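Trehalose-6-phosphate phosphatase (Neosartorya fumigata, PDB 5DXL) is a phosphatase of the trehalose-phosphatase family, in the HAD clan. Local coordinates at residues V212-R226 / V238-A252. Numbering follows the deposited sequence.
Sequences VLCLGDDFTDEDMFR and VFSVTVGASSKQTEA
The Phe225 ring, on helix 222-226, fills a hollow between strand 238-243 and the chain at 250-252. Its chi1 of -51° sets CG beside the backbone N and lowers the ring onto the strand, where CZ comes 3.4 Å from Val241 O and CD1 meets Ser240 CB. Ala252 CB lies over one face, 3.9 Å from the ring centroid and 18° off its normal, a CH-pi contact; Asp221 O sits over the centre of the opposite face, so the ring is sandwiched.

Glu222, its chain bent at chi2, brings OE1 to the edge of the ring, in its plane. Both carboxylate oxygens accept through syn lone pairs: OE1 from Glu251 N at 2.7 Å, nearly straight at 174°, and OE2 from Thr250 OG1 at 2.7 Å. This double grip fixes the carboxylate's rotation, and a water links OE2 to Lys248 NZ. The extended Lys248 chain ends on Asp217 O, 2.8 Å from NZ, above the carbonyl plane.

On the other sheet face, Leu215 CD2 nestles 3.5 Å from Val241 CB, while Leu213 CD1 fits against Val241 CG2. Strands 212-216 and 238-243 run nearly parallel, with alternating backbone bonds from Val212 to Val243, that of Gly216 N to Val241 O weak. Strand, helix and parallel strand form a beta-alpha-beta crossover, as expected of the Rossmann-like HAD fold.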
loop_
_atom_site.group_PDB
_atom_site.type_symbol
_atom_site.label_atom_id
_atom_site.label_comp_id
_atom_site.label_asym_id
_atom_site.label_seq_id
_atom_site.Cartn_x
_atom_site.Cartn_y
_atom_site.Cartn_z
ATOM N N VAL A 212 4.657 -15.505 -1.016
ATOM C CA VAL A 212 4.267 -14.097 -0.941
ATOM C C VAL A 212 3.930 -13.775 0.501
ATOM O O VAL A 212 3.104 -14.451 1.107
ATOM C CB VAL A 212 3.048 -13.768 -1.826
ATOM C CG1 VAL A 212 2.707 -12.293 -1.723
ATOM C CG2 VAL A 212 3.321 -14.162 -3.273
ATOM N N LEU A 213 4.600 -12.774 1.063
ATOM C CA LEU A 213 4.249 -12.278 2.393
ATOM C C LEU A 213 3.844 -10.828 2.271
ATOM O O LEU A 213 4.626 -9.987 1.809
ATOM C CB LEU A 213 5.417 -12.419 3.365
ATOM C CG LEU A 213 5.207 -11.824 4.771
ATOM C CD1 LEU A 213 4.047 -12.483 5.520
ATOM C CD2 LEU A 213 6.485 -11.980 5.589
ATOM N N CYS A 214 2.615 -10.537 2.678
ATOM C CA CYS A 214 2.054 -9.208 2.530
ATOM C C CYS A 214 1.555 -8.744 3.880
ATOM O O CYS A 214 0.705 -9.402 4.475
ATOM C CB CYS A 214 0.927 -9.233 1.503
ATOM S SG CYS A 214 0.024 -7.681 1.287
ATOM N N LEU A 215 2.098 -7.626 4.353
ATOM C CA LEU A 215 1.853 -7.143 5.715
ATOM C C LEU A 215 1.357 -5.707 5.738
ATOM O O LEU A 215 1.913 -4.834 5.063
ATOM C CB LEU A 215 3.139 -7.241 6.546
ATOM C CG LEU A 215 3.488 -8.647 7.053
ATOM C CD1 LEU A 215 5.000 -8.822 7.172
ATOM C CD2 LEU A 215 2.837 -8.831 8.412
ATOM N N GLY A 216 0.332 -5.456 6.547
ATOM C CA GLY A 216 -0.210 -4.112 6.670
ATOM C C GLY A 216 -1.169 -4.026 7.839
ATOM O O GLY A 216 -1.780 -5.026 8.223
ATOM N N ASP A 217 -1.315 -2.825 8.395
ATOM C CA ASP A 217 -2.127 -2.645 9.597
ATOM C C ASP A 217 -3.444 -1.926 9.376
ATOM O O ASP A 217 -4.317 -1.974 10.237
ATOM C CB ASP A 217 -1.343 -1.855 10.642
ATOM C CG ASP A 217 -1.069 -0.433 10.199
ATOM O OD1 ASP A 217 -0.554 -0.264 9.079
ATOM O OD2 ASP A 217 -1.355 0.509 10.968
ATOM N N ASP A 218 -3.589 -1.237 8.253
ATOM C CA ASP A 218 -4.710 -0.298 8.154
ATOM C C ASP A 218 -5.751 -0.650 7.096
ATOM O O ASP A 218 -5.683 -1.692 6.448
ATOM C CB ASP A 218 -4.173 1.135 7.949
ATOM C CG ASP A 218 -3.543 1.387 6.569
ATOM O OD1 ASP A 218 -3.803 0.668 5.582
ATOM O OD2 ASP A 218 -2.778 2.367 6.471
ATOM N N PHE A 219 -6.731 0.238 6.955
ATOM C CA PHE A 219 -7.866 0.024 6.068
ATOM C C PHE A 219 -7.425 -0.058 4.609
ATOM O O PHE A 219 -7.950 -0.867 3.849
ATOM C CB PHE A 219 -8.893 1.151 6.270
ATOM C CG PHE A 219 -10.144 1.005 5.450
ATOM C CD1 PHE A 219 -11.193 0.216 5.895
ATOM C CD2 PHE A 219 -10.284 1.681 4.246
ATOM C CE1 PHE A 219 -12.356 0.090 5.146
ATOM C CE2 PHE A 219 -11.444 1.556 3.491
ATOM C CZ PHE A 219 -12.479 0.760 3.945
ATOM N N THR A 220 -6.448 0.760 4.228
ATOM C CA THR A 220 -5.941 0.760 2.860
ATOM C C THR A 220 -5.175 -0.527 2.550
ATOM O O THR A 220 -5.176 -1.011 1.416
ATOM C CB THR A 220 -5.022 1.985 2.580
ATOM O OG1 THR A 220 -3.658 1.689 2.919
ATOM C CG2 THR A 220 -5.492 3.194 3.368
ATOM N N ASP A 221 -4.519 -1.084 3.562
ATOM C CA ASP A 221 -3.771 -2.314 3.383
ATOM C C ASP A 221 -4.678 -3.507 3.112
ATOM O O ASP A 221 -4.250 -4.482 2.498
ATOM C CB ASP A 221 -2.908 -2.575 4.614
ATOM C CG ASP A 221 -1.789 -1.578 4.743
ATOM O OD1 ASP A 221 -1.294 -1.110 3.697
ATOM O OD2 ASP A 221 -1.400 -1.278 5.887
ATOM N N GLU A 222 -5.919 -3.419 3.570
ATOM C CA GLU A 222 -6.923 -4.446 3.293
ATOM C C GLU A 222 -7.060 -4.714 1.795
ATOM O O GLU A 222 -7.319 -5.842 1.380
ATOM C CB GLU A 222 -8.274 -4.045 3.895
ATOM C CG GLU A 222 -8.277 -4.049 5.423
ATOM C CD GLU A 222 -8.205 -5.458 5.992
ATOM O OE1 GLU A 222 -8.904 -6.349 5.465
ATOM O OE2 GLU A 222 -7.440 -5.677 6.953
ATOM N N ASP A 223 -6.851 -3.686 0.977
ATOM C CA ASP A 223 -7.003 -3.853 -0.467
ATOM C C ASP A 223 -5.887 -4.729 -1.050
ATOM O O ASP A 223 -6.096 -5.421 -2.047
ATOM C CB ASP A 223 -7.055 -2.485 -1.161
ATOM C CG ASP A 223 -8.386 -1.757 -0.930
ATOM O OD1 ASP A 223 -9.437 -2.434 -0.803
ATOM O OD2 ASP A 223 -8.378 -0.507 -0.877
HETATM N N MSE A 224 -4.705 -4.721 -0.424
HETATM C CA MSE A 224 -3.633 -5.639 -0.821
HETATM C C MSE A 224 -4.067 -7.080 -0.576
HETATM O O MSE A 224 -3.848 -7.945 -1.426
HETATM C CB MSE A 224 -2.333 -5.356 -0.058
HETATM C CG MSE A 224 -1.756 -3.982 -0.335
HETATM SE SE MSE A 224 0.104 -3.823 0.233
HETATM C CE MSE A 224 -0.157 -3.965 2.176
ATOM N N PHE A 225 -4.662 -7.329 0.590
ATOM C CA PHE A 225 -5.090 -8.685 0.945
ATOM C C PHE A 225 -6.179 -9.154 -0.022
ATOM O O PHE A 225 -6.161 -10.299 -0.477
ATOM C CB PHE A 225 -5.615 -8.762 2.384
ATOM C CG PHE A 225 -4.698 -8.160 3.420
ATOM C CD1 PHE A 225 -3.316 -8.257 3.312
ATOM C CD2 PHE A 225 -5.236 -7.492 4.515
ATOM C CE1 PHE A 225 -2.480 -7.691 4.280
ATOM C CE2 PHE A 225 -4.417 -6.923 5.484
ATOM C CZ PHE A 225 -3.036 -7.023 5.373
ATOM N N ARG A 226 -7.108 -8.254 -0.334
ATOM C CA ARG A 226 -8.155 -8.539 -1.321
ATOM C C ARG A 226 -7.558 -8.918 -2.660
ATOM O O ARG A 226 -7.972 -9.890 -3.286
ATOM C CB ARG A 226 -9.082 -7.334 -1.511
ATOM C CG ARG A 226 -10.128 -7.194 -0.454
ATOM C CD ARG A 226 -11.200 -6.156 -0.824
ATOM N NE ARG A 226 -12.019 -5.883 0.349
ATOM C CZ ARG A 226 -11.774 -4.906 1.217
ATOM N NH1 ARG A 226 -10.751 -4.086 1.021
ATOM N NH2 ARG A 226 -12.558 -4.741 2.276
ATOM N N VAL A 238 0.709 -18.081 -0.281
ATOM C CA VAL A 238 0.407 -16.677 0.003
ATOM C C VAL A 238 0.064 -16.471 1.467
ATOM O O VAL A 238 -0.791 -17.164 2.013
ATOM C CB VAL A 238 -0.766 -16.166 -0.857
ATOM C CG1 VAL A 238 -1.130 -14.734 -0.485
ATOM C CG2 VAL A 238 -0.427 -16.268 -2.331
ATOM N N PHE A 239 0.741 -15.513 2.098
ATOM C CA PHE A 239 0.502 -15.166 3.487
ATOM C C PHE A 239 0.142 -13.691 3.570
ATOM O O PHE A 239 1.032 -12.823 3.629
ATOM C CB PHE A 239 1.734 -15.473 4.353
ATOM C CG PHE A 239 2.175 -16.910 4.289
ATOM C CD1 PHE A 239 2.990 -17.352 3.257
ATOM C CD2 PHE A 239 1.790 -17.807 5.269
ATOM C CE1 PHE A 239 3.399 -18.675 3.194
ATOM C CE2 PHE A 239 2.202 -19.132 5.217
ATOM C CZ PHE A 239 3.007 -19.562 4.172
ATOM N N SER A 240 -1.158 -13.419 3.562
ATOM C CA SER A 240 -1.687 -12.079 3.802
ATOM C C SER A 240 -1.893 -11.927 5.298
ATOM O O SER A 240 -2.643 -12.691 5.918
ATOM C CB SER A 240 -2.999 -11.845 3.055
ATOM O OG SER A 240 -2.783 -11.750 1.649
ATOM N N VAL A 241 -1.206 -10.948 5.874
ATOM C CA VAL A 241 -1.124 -10.827 7.320
ATOM C C VAL A 241 -1.428 -9.407 7.753
ATOM O O VAL A 241 -0.728 -8.479 7.366
ATOM C CB VAL A 241 0.285 -11.203 7.831
ATOM C CG1 VAL A 241 0.308 -11.252 9.360
ATOM C CG2 VAL A 241 0.767 -12.529 7.246
ATOM N N THR A 242 -2.477 -9.227 8.549
ATOM C CA THR A 242 -2.748 -7.909 9.114
ATOM C C THR A 242 -1.997 -7.734 10.425
ATOM O O THR A 242 -1.690 -8.707 11.112
ATOM C CB THR A 242 -4.261 -7.675 9.350
ATOM O OG1 THR A 242 -4.484 -6.289 9.640
ATOM C CG2 THR A 242 -4.801 -8.541 10.511
ATOM N N VAL A 243 -1.667 -6.493 10.748
ATOM C CA VAL A 243 -1.079 -6.184 12.037
ATOM C C VAL A 243 -2.222 -5.694 12.927
ATOM O O VAL A 243 -2.863 -4.677 12.632
ATOM C CB VAL A 243 0.041 -5.149 11.907
ATOM C CG1 VAL A 243 0.606 -4.784 13.273
ATOM C CG2 VAL A 243 1.141 -5.718 11.022
ATOM N N GLY A 244 -2.503 -6.453 13.979
ATOM C CA GLY A 244 -3.639 -6.168 14.840
ATOM C C GLY A 244 -4.028 -7.416 15.606
ATOM O O GLY A 244 -3.307 -8.425 15.588
ATOM N N ALA A 245 -5.167 -7.346 16.285
ATOM C CA ALA A 245 -5.583 -8.420 17.172
ATOM C C ALA A 245 -6.225 -9.576 16.430
ATOM O O ALA A 245 -6.695 -9.428 15.294
ATOM C CB ALA A 245 -6.553 -7.871 18.223
ATOM N N SER A 246 -6.256 -10.731 17.086
ATOM C CA SER A 246 -6.933 -11.896 16.542
ATOM C C SER A 246 -8.384 -11.594 16.223
ATOM O O SER A 246 -8.894 -12.057 15.218
ATOM C CB SER A 246 -6.855 -13.069 17.517
ATOM O OG SER A 246 -7.527 -14.201 16.981
ATOM N N SER A 247 -9.033 -10.803 17.073
ATOM C CA SER A 247 -10.451 -10.498 16.906
ATOM C C SER A 247 -10.727 -9.493 15.792
ATOM O O SER A 247 -11.881 -9.247 15.461
ATOM C CB SER A 247 -11.037 -9.977 18.221
ATOM O OG SER A 247 -10.371 -8.800 18.647
ATOM N N LYS A 248 -9.672 -8.917 15.213
ATOM C CA LYS A 248 -9.832 -7.931 14.144
ATOM C C LYS A 248 -10.393 -8.574 12.881
ATOM O O LYS A 248 -9.885 -9.585 12.394
ATOM C CB LYS A 248 -8.491 -7.255 13.846
ATOM C CG LYS A 248 -8.490 -6.334 12.633
ATOM C CD LYS A 248 -7.101 -5.749 12.415
ATOM C CE LYS A 248 -7.029 -4.908 11.154
ATOM N NZ LYS A 248 -5.712 -4.198 11.105
ATOM N N GLN A 249 -11.465 -7.992 12.362
ATOM C CA GLN A 249 -12.053 -8.451 11.122
ATOM C C GLN A 249 -11.191 -7.940 9.971
ATOM O O GLN A 249 -10.861 -6.754 9.916
ATOM C CB GLN A 249 -13.492 -7.949 11.011
ATOM C CG GLN A 249 -14.275 -8.529 9.865
ATOM C CD GLN A 249 -15.748 -8.167 9.965
ATOM O OE1 GLN A 249 -16.370 -8.342 11.016
ATOM N NE2 GLN A 249 -16.307 -7.642 8.880
ATOM N N THR A 250 -10.814 -8.842 9.075
ATOM C CA THR A 250 -9.826 -8.516 8.051
ATOM C C THR A 250 -9.955 -9.431 6.834
ATOM O O THR A 250 -10.461 -10.554 6.929
ATOM C CB THR A 250 -8.396 -8.620 8.634
ATOM O OG1 THR A 250 -7.421 -8.278 7.636
ATOM C CG2 THR A 250 -8.122 -10.032 9.128
ATOM N N GLU A 251 -9.488 -8.937 5.692
ATOM C CA GLU A 251 -9.340 -9.755 4.493
ATOM C C GLU A 251 -8.095 -10.653 4.548
ATOM O O GLU A 251 -7.960 -11.582 3.759
ATOM C CB GLU A 251 -9.265 -8.867 3.248
ATOM C CG GLU A 251 -10.514 -8.046 2.967
ATOM C CD GLU A 251 -11.607 -8.851 2.287
ATOM O OE1 GLU A 251 -11.298 -9.898 1.681
ATOM O OE2 GLU A 251 -12.779 -8.430 2.356
ATOM N N ALA A 252 -7.189 -10.361 5.477
ATOM C CA ALA A 252 -6.012 -11.196 5.694
ATOM C C ALA A 252 -6.418 -12.556 6.251
ATOM O O ALA A 252 -7.541 -12.721 6.731
ATOM C CB ALA A 252 -5.038 -10.508 6.657
HETATM O O HOH W 1 -5.411 -4.204 7.953
#